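Sortase SrtE1 (PDB 5CUW) joins surface proteins to the bacterial cell wall, cleaving their sorting signals as a class E cysteine transpeptidase. Local coordinates at residues 80-83 / 88-91; 83-88 / 180-185. All coordinates share one frame; numbering follows the deposited sequence.

Contact 1: 80-83 / 88-91; sequences AMPD and NFGL
One water joins Ala80 to Asn88 by accepting from two backbone amides, Ala80 N at 3.1 Å and Asn88 N at 3.0 Å. It bridges the loop to the strand at a point where the two backbones do not bond to each other directly. Deeper in, the contact turns apolar and centres on the ring of Phe89. Pro82 CG sits almost squarely over one face, 3.7 Å from the ring centroid and 9° off the normal, a CH-pi contact. Ala80 O meets the same ring quite differently, in its plane at the edge, 3.3 Å from Phe89 CD1, and this oxygen also takes a CA-H...O contact from Phe89 CA (3.5 Å). Because CG of Phe89 lies anti to the backbone N (chi1 -176°), the ring extends from the strand with one face against the proline. Met81, its chain bent at chi2 and chi3, adds an oblique Met-aromatic contact, with SD 4.0 Å from Phe89 CE1. An alanine in place of Phe89 would probably take the ring face from Pro82 and the ring edge from Ala80 O, and open a gap between loop and strand. Strand 87-92 runs between strands 69-71 and 156-164 in the sheet, and the Phe89 ring also packs on Ile54, His71, Tyr125 and Ile158, while Pro82 rests on Phe123 and Tyr125 of strand 121-134.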
ATOM      1  N   ALA A  80       9.323  -2.269   6.165  1.00 25.67           N
ATOM      2  CA  ALA A  80       9.929  -3.413   5.488  1.00 23.51           C
ATOM      3  C   ALA A  80       9.582  -3.450   4.000  1.00 28.29           C
ATOM      4  O   ALA A  80       8.577  -2.867   3.578  1.00 29.79           O
ATOM      5  CB  ALA A  80       9.481  -4.704   6.161  1.00 21.76           C
ATOM      6  N   MET A  81      10.414  -4.133   3.213  1.00 26.82           N
ATOM      7  CA  MET A  81      10.100  -4.410   1.810  1.00 26.66           C
ATOM      8  C   MET A  81       9.345  -5.729   1.732  1.00 24.69           C
ATOM      9  O   MET A  81       9.375  -6.506   2.686  1.00 24.68           O
ATOM     10  CB  MET A  81      11.372  -4.467   0.959  1.00 30.42           C
ATOM     11  CG  MET A  81      12.061  -3.115   0.778  1.00 32.11           C
ATOM     12  SD  MET A  81      11.195  -2.034  -0.386  1.00 38.06           S
ATOM     13  CE  MET A  81      11.572  -2.863  -1.929  1.00 45.89           C
ATOM     14  N   PRO A  82       8.674  -5.997   0.601  1.00 20.72           N
ATOM     15  CA  PRO A  82       7.871  -7.222   0.550  1.00 21.11           C
ATOM     16  C   PRO A  82       8.729  -8.486   0.542  1.00 22.62           C
ATOM     17  O   PRO A  82       8.228  -9.552   0.913  1.00 23.95           O
ATOM     18  CB  PRO A  82       7.081  -7.081  -0.762  1.00 27.85           C
ATOM     19  CG  PRO A  82       7.164  -5.615  -1.107  1.00 28.89           C
ATOM     20  CD  PRO A  82       8.510  -5.182  -0.615  1.00 24.37           C
ATOM     21  N   ASP A  83       9.995  -8.389   0.143  1.00 23.15           N
ATOM     22  CA  ASP A  83      10.817  -9.596   0.095  1.00 27.67           C
ATOM     23  C   ASP A  83      11.241 -10.072   1.499  1.00 30.92           C
ATOM     24  O   ASP A  83      11.674 -11.210   1.659  1.00 31.16           O
ATOM     25  CB  ASP A  83      12.049  -9.386  -0.800  1.00 33.55           C
ATOM     26  CG  ASP A  83      12.941  -8.272  -0.319  1.00 45.38           C
ATOM     27  OD1 ASP A  83      12.483  -7.113  -0.283  1.00 56.20           O
ATOM     28  OD2 ASP A  83      14.114  -8.551  -0.000  1.00 55.62           O
ATOM     29  N   ASN A  88       5.850  -5.053   7.468  1.00 25.96           N
ATOM     30  CA  ASN A  88       4.673  -4.338   6.989  1.00 22.30           C
ATOM     31  C   ASN A  88       5.075  -3.350   5.901  1.00 28.08           C
ATOM     32  O   ASN A  88       5.714  -2.345   6.187  1.00 28.92           O
ATOM     33  CB  ASN A  88       3.983  -3.621   8.144  1.00 18.01           C
ATOM     34  CG  ASN A  88       2.694  -2.923   7.723  1.00 23.83           C
ATOM     35  OD1 ASN A  88       2.277  -3.005   6.571  1.00 22.10           O
ATOM     36  ND2 ASN A  88       2.062  -2.234   8.665  1.00 16.17           N
ATOM     37  N   PHE A  89       4.702  -3.646   4.659  1.00 24.63           N
ATOM     38  CA  PHE A  89       5.072  -2.806   3.507  1.00 21.97           C
ATOM     39  C   PHE A  89       4.071  -1.654   3.429  1.00 20.79           C
ATOM     40  O   PHE A  89       2.940  -1.858   3.047  1.00 19.51           O
ATOM     41  CB  PHE A  89       5.083  -3.652   2.218  1.00 17.84           C
ATOM     42  CG  PHE A  89       5.545  -2.913   0.964  1.00 24.28           C
ATOM     43  CD1 PHE A  89       6.763  -2.252   0.920  1.00 28.25           C
ATOM     44  CD2 PHE A  89       4.764  -2.934  -0.188  1.00 28.44           C
ATOM     45  CE1 PHE A  89       7.188  -1.602  -0.252  1.00 25.49           C
ATOM     46  CE2 PHE A  89       5.177  -2.289  -1.364  1.00 23.76           C
ATOM     47  CZ  PHE A  89       6.384  -1.623  -1.392  1.00 27.76           C
ATOM     48  N   GLY A  90       4.488  -0.452   3.822  1.00 22.21           N
ATOM     49  CA  GLY A  90       3.572   0.679   3.925  1.00 17.40           C
ATOM     50  C   GLY A  90       3.608   1.619   2.728  1.00 25.42           C
ATOM     51  O   GLY A  90       4.684   2.002   2.261  1.00 23.26           O
ATOM     52  N   LEU A  91       2.425   1.992   2.239  1.00 23.45           N
ATOM     53  CA  LEU A  91       2.298   2.810   1.025  1.00 18.62           C
ATOM     54  C   LEU A  91       1.262   3.919   1.176  1.00 29.84           C
ATOM     55  O   LEU A  91       0.218   3.724   1.805  1.00 27.86           O
ATOM     56  CB  LEU A  91       1.914   1.939  -0.164  1.00 24.10           C
ATOM     57  CG  LEU A  91       2.835   0.770  -0.494  1.00 26.95           C
ATOM     58  CD1 LEU A  91       2.112  -0.120  -1.455  1.00 24.65           C
ATOM     59  CD2 LEU A  91       4.144   1.266  -1.101  1.00 24.70           C
TER
HETATM   60  O   HOH W   1       7.973  -3.319   8.760  1.00 18.09           O

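Contact 2: 83-88 / 180-185; sequences DAKAGN and VEERPR
The carboxylate of Glu182 receives the ammonium group of Lys85 near both of its oxygens, whereas the second flat group here, the guanidinium of Arg183, meets Glu181 at its edge. In the first pair the approach is uneven: Lys85 NZ lies 3.1 Å from Glu182 OE1 and 3.6 Å from Glu182 OE2, so the salt bridge leans to OE1, and its hydrogen bond is weak. The side chains cross at about a right angle. Lys85 bends at chi2 (-47°) and is straight thereafter, which swings its tip from the loop toward the strand; Glu182, extended along its whole length, reaches out to meet it. The stronger claim on OE1 comes from Arg156, whose NH1 forms a further salt bridge with it, and Lys121 makes a long, weak ion pair with OE2. With three cationic groups nearby, the carboxylate is likely to stay ionised.

The second pair lies within segment 180-185. Arg183 NH1 donates to Glu181 OE2 at 2.7 Å, using the syn lone pair of that oxygen, and the acceptor is only 2° out of the guanidinium plane. Alternation along the strand sets Glu181 and Arg183 on one side and Glu182 on the other, which separates the two charge pairs. Arg183 also donates to the carbonyls of Lys187 and Gly188, which helps to fix how its guanidinium is turned. Val180 and Glu181 both face Val124, a classic beta bulge near the end of the last strand of the sortase beta-barrel catalytic domain.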
ATOM      1  N   ASP A  83       9.995  -8.389   0.143  1.00 23.15           N
ATOM      2  CA  ASP A  83      10.817  -9.596   0.095  1.00 27.67           C
ATOM      3  C   ASP A  83      11.241 -10.072   1.499  1.00 30.92           C
ATOM      4  O   ASP A  83      11.674 -11.210   1.659  1.00 31.16           O
ATOM      5  CB  ASP A  83      12.049  -9.386  -0.800  1.00 33.55           C
ATOM      6  CG  ASP A  83      12.941  -8.272  -0.319  1.00 45.38           C
ATOM      7  OD1 ASP A  83      12.483  -7.113  -0.283  1.00 56.20           O
ATOM      8  OD2 ASP A  83      14.114  -8.551  -0.000  1.00 55.62           O
ATOM      9  N   ALA A  84      11.083  -9.222   2.513  1.00 29.11           N
ATOM     10  CA  ALA A  84      11.372  -9.632   3.895  1.00 27.98           C
ATOM     11  C   ALA A  84      10.378 -10.681   4.377  1.00 34.64           C
ATOM     12  O   ALA A  84       9.170 -10.546   4.161  1.00 29.12           O
ATOM     13  CB  ALA A  84      11.348  -8.437   4.817  1.00 24.72           C
ATOM     14  N   LYS A  85      10.881 -11.714   5.049  1.00 25.30           N
ATOM     15  CA  LYS A  85      10.036 -12.821   5.492  1.00 28.28           C
ATOM     16  C   LYS A  85       9.059 -12.422   6.588  1.00 24.06           C
ATOM     17  O   LYS A  85       8.188 -13.196   6.961  1.00 22.22           O
ATOM     18  CB  LYS A  85      10.895 -13.986   5.961  1.00 24.02           C
ATOM     19  CG  LYS A  85      11.770 -14.534   4.854  1.00 39.00           C
ATOM     20  CD  LYS A  85      10.950 -14.723   3.581  1.00 50.33           C
ATOM     21  CE  LYS A  85      11.791 -15.310   2.457  1.00 60.40           C
ATOM     22  NZ  LYS A  85      11.008 -15.481   1.200  1.00 62.03           N
ATOM     23  N   ALA A  86       9.210 -11.210   7.105  1.00 25.43           N
ATOM     24  CA  ALA A  86       8.181 -10.603   7.930  1.00 23.40           C
ATOM     25  C   ALA A  86       8.331  -9.099   7.858  1.00 23.58           C
ATOM     26  O   ALA A  86       9.444  -8.565   7.676  1.00 21.20           O
ATOM     27  CB  ALA A  86       8.263 -11.093   9.377  1.00 26.90           C
ATOM     28  N   GLY A  87       7.208  -8.407   7.996  1.00 22.07           N
ATOM     29  CA  GLY A  87       7.224  -6.962   7.955  1.00 21.20           C
ATOM     30  C   GLY A  87       5.920  -6.375   7.454  1.00 18.80           C
ATOM     31  O   GLY A  87       4.997  -7.096   7.080  1.00 24.87           O
ATOM     32  N   ASN A  88       5.850  -5.053   7.468  1.00 25.96           N
ATOM     33  CA  ASN A  88       4.673  -4.338   6.989  1.00 22.30           C
ATOM     34  C   ASN A  88       5.075  -3.350   5.901  1.00 28.08           C
ATOM     35  O   ASN A  88       5.714  -2.345   6.187  1.00 28.92           O
ATOM     36  CB  ASN A  88       3.983  -3.621   8.144  1.00 18.01           C
ATOM     37  CG  ASN A  88       2.694  -2.923   7.723  1.00 23.83           C
ATOM     38  OD1 ASN A  88       2.277  -3.005   6.571  1.00 22.10           O
ATOM     39  ND2 ASN A  88       2.062  -2.234   8.665  1.00 16.17           N
ATOM     40  N   VAL A 180      -0.254 -13.808   0.318  1.00 27.18           N
ATOM     41  CA  VAL A 180      -0.702 -15.173   0.083  1.00 26.75           C
ATOM     42  C   VAL A 180       0.173 -15.912  -0.933  1.00 29.56           C
ATOM     43  O   VAL A 180       0.146 -17.140  -0.976  1.00 31.64           O
ATOM     44  CB  VAL A 180      -2.178 -15.211  -0.380  1.00 27.81           C
ATOM     45  CG1 VAL A 180      -3.071 -14.645   0.716  1.00 29.57           C
ATOM     46  CG2 VAL A 180      -2.357 -14.424  -1.658  1.00 28.75           C
ATOM     47  N   GLU A 181       0.949 -15.177  -1.732  1.00 26.20           N
ATOM     48  CA  GLU A 181       1.831 -15.794  -2.725  1.00 30.62           C
ATOM     49  C   GLU A 181       3.070 -14.933  -2.987  1.00 25.13           C
ATOM     50  O   GLU A 181       2.980 -13.717  -3.124  1.00 27.25           O
ATOM     51  CB  GLU A 181       1.093 -16.046  -4.057  1.00 26.81           C
ATOM     52  CG  GLU A 181       1.926 -16.876  -5.043  1.00 33.02           C
ATOM     53  CD  GLU A 181       1.287 -17.074  -6.428  1.00 40.37           C
ATOM     54  OE1 GLU A 181       0.213 -16.492  -6.713  1.00 36.33           O
ATOM     55  OE2 GLU A 181       1.883 -17.821  -7.242  1.00 41.50           O
ATOM     56  N   GLU A 182       4.229 -15.574  -3.013  1.00 30.49           N
ATOM     57  CA  GLU A 182       5.457 -14.934  -3.468  1.00 26.77           C
ATOM     58  C   GLU A 182       5.873 -15.701  -4.708  1.00 28.48           C
ATOM     59  O   GLU A 182       6.248 -16.871  -4.623  1.00 32.05           O
ATOM     60  CB  GLU A 182       6.545 -14.961  -2.383  1.00 32.81           C
ATOM     61  CG  GLU A 182       7.873 -14.351  -2.811  1.00 43.47           C
ATOM     62  CD  GLU A 182       8.931 -14.393  -1.708  1.00 45.72           C
ATOM     63  OE1 GLU A 182       8.622 -14.882  -0.603  1.00 48.05           O
ATOM     64  OE2 GLU A 182      10.071 -13.942  -1.951  1.00 49.43           O
ATOM     65  N   ARG A 183       5.775 -15.052  -5.863  1.00 29.98           N
ATOM     66  CA  ARG A 183       5.895 -15.744  -7.145  1.00 30.52           C
ATOM     67  C   ARG A 183       7.037 -15.207  -8.008  1.00 26.13           C
ATOM     68  O   ARG A 183       7.050 -14.027  -8.369  1.00 28.53           O
ATOM     69  CB  ARG A 183       4.573 -15.637  -7.908  1.00 30.35           C
ATOM     70  CG  ARG A 183       4.545 -16.356  -9.248  1.00 30.88           C
ATOM     71  CD  ARG A 183       3.203 -16.132  -9.926  1.00 36.90           C
ATOM     72  NE  ARG A 183       3.018 -17.008 -11.077  1.00 36.31           N
ATOM     73  CZ  ARG A 183       2.414 -18.187 -11.020  1.00 37.63           C
ATOM     74  NH1 ARG A 183       1.930 -18.630  -9.865  1.00 36.14           N
ATOM     75  NH2 ARG A 183       2.286 -18.920 -12.118  1.00 38.74           N
ATOM     76  N   PRO A 184       8.003 -16.075  -8.336  1.00 28.05           N
ATOM     77  CA  PRO A 184       9.119 -15.704  -9.210  1.00 34.74           C
ATOM     78  C   PRO A 184       8.605 -15.249 -10.557  1.00 36.89           C
ATOM     79  O   PRO A 184       7.673 -15.854 -11.098  1.00 33.44           O
ATOM     80  CB  PRO A 184       9.920 -17.002  -9.353  1.00 32.18           C
ATOM     81  CG  PRO A 184       9.500 -17.842  -8.215  1.00 38.02           C
ATOM     82  CD  PRO A 184       8.071 -17.488  -7.931  1.00 34.35           C
ATOM     83  N   ARG A 185       9.211 -14.196 -11.087  1.00 33.54           N
ATOM     84  CA  ARG A 185       8.778 -13.621 -12.349  1.00 33.92           C
ATOM     85  C   ARG A 185       8.830 -14.655 -13.476  1.00 44.80           C
ATOM     86  O   ARG A 185       8.056 -14.590 -14.433  1.00 40.70           O
ATOM     87  CB  ARG A 185       9.645 -12.412 -12.695  1.00 42.86           C
ATOM     88  CG  ARG A 185       9.203 -11.691 -13.950  1.00 48.35           C
ATOM     89  CD  ARG A 185       9.851 -10.323 -14.082  1.00 50.04           C
ATOM     90  NE  ARG A 185       9.157  -9.510 -15.078  1.00 55.47           N
ATOM     91  CZ  ARG A 185       8.139  -8.703 -14.796  1.00 51.26           C
ATOM     92  NH1 ARG A 185       7.709  -8.592 -13.547  1.00 41.88           N
ATOM     93  NH2 ARG A 185       7.561  -8.002 -15.758  1.00 51.58           N
TER

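In the fold
Contacts 1 and 2 show how one loop can serve both the interior and the surface. Their segments overlap at Asp83 and Asn88, their centres are about 9 Å apart, and they touch directly where Ala80 CB packs 3.7 Å from Gly87 CA. Arg156 ties them further: besides its bridge to Glu182 in contact 2, it donates to Pro82 O in contact 1. The centre of contact 1 lies about 8 Å, and that of contact 2 about 14 Å, from the centre of the chain. Contact 1 is nearer to function, the side chain of Phe89 being about 8 Å from that of Tyr72, a probable substrate-recognition residue; contact 2 lies away from the active-site and substrate-recognition residues.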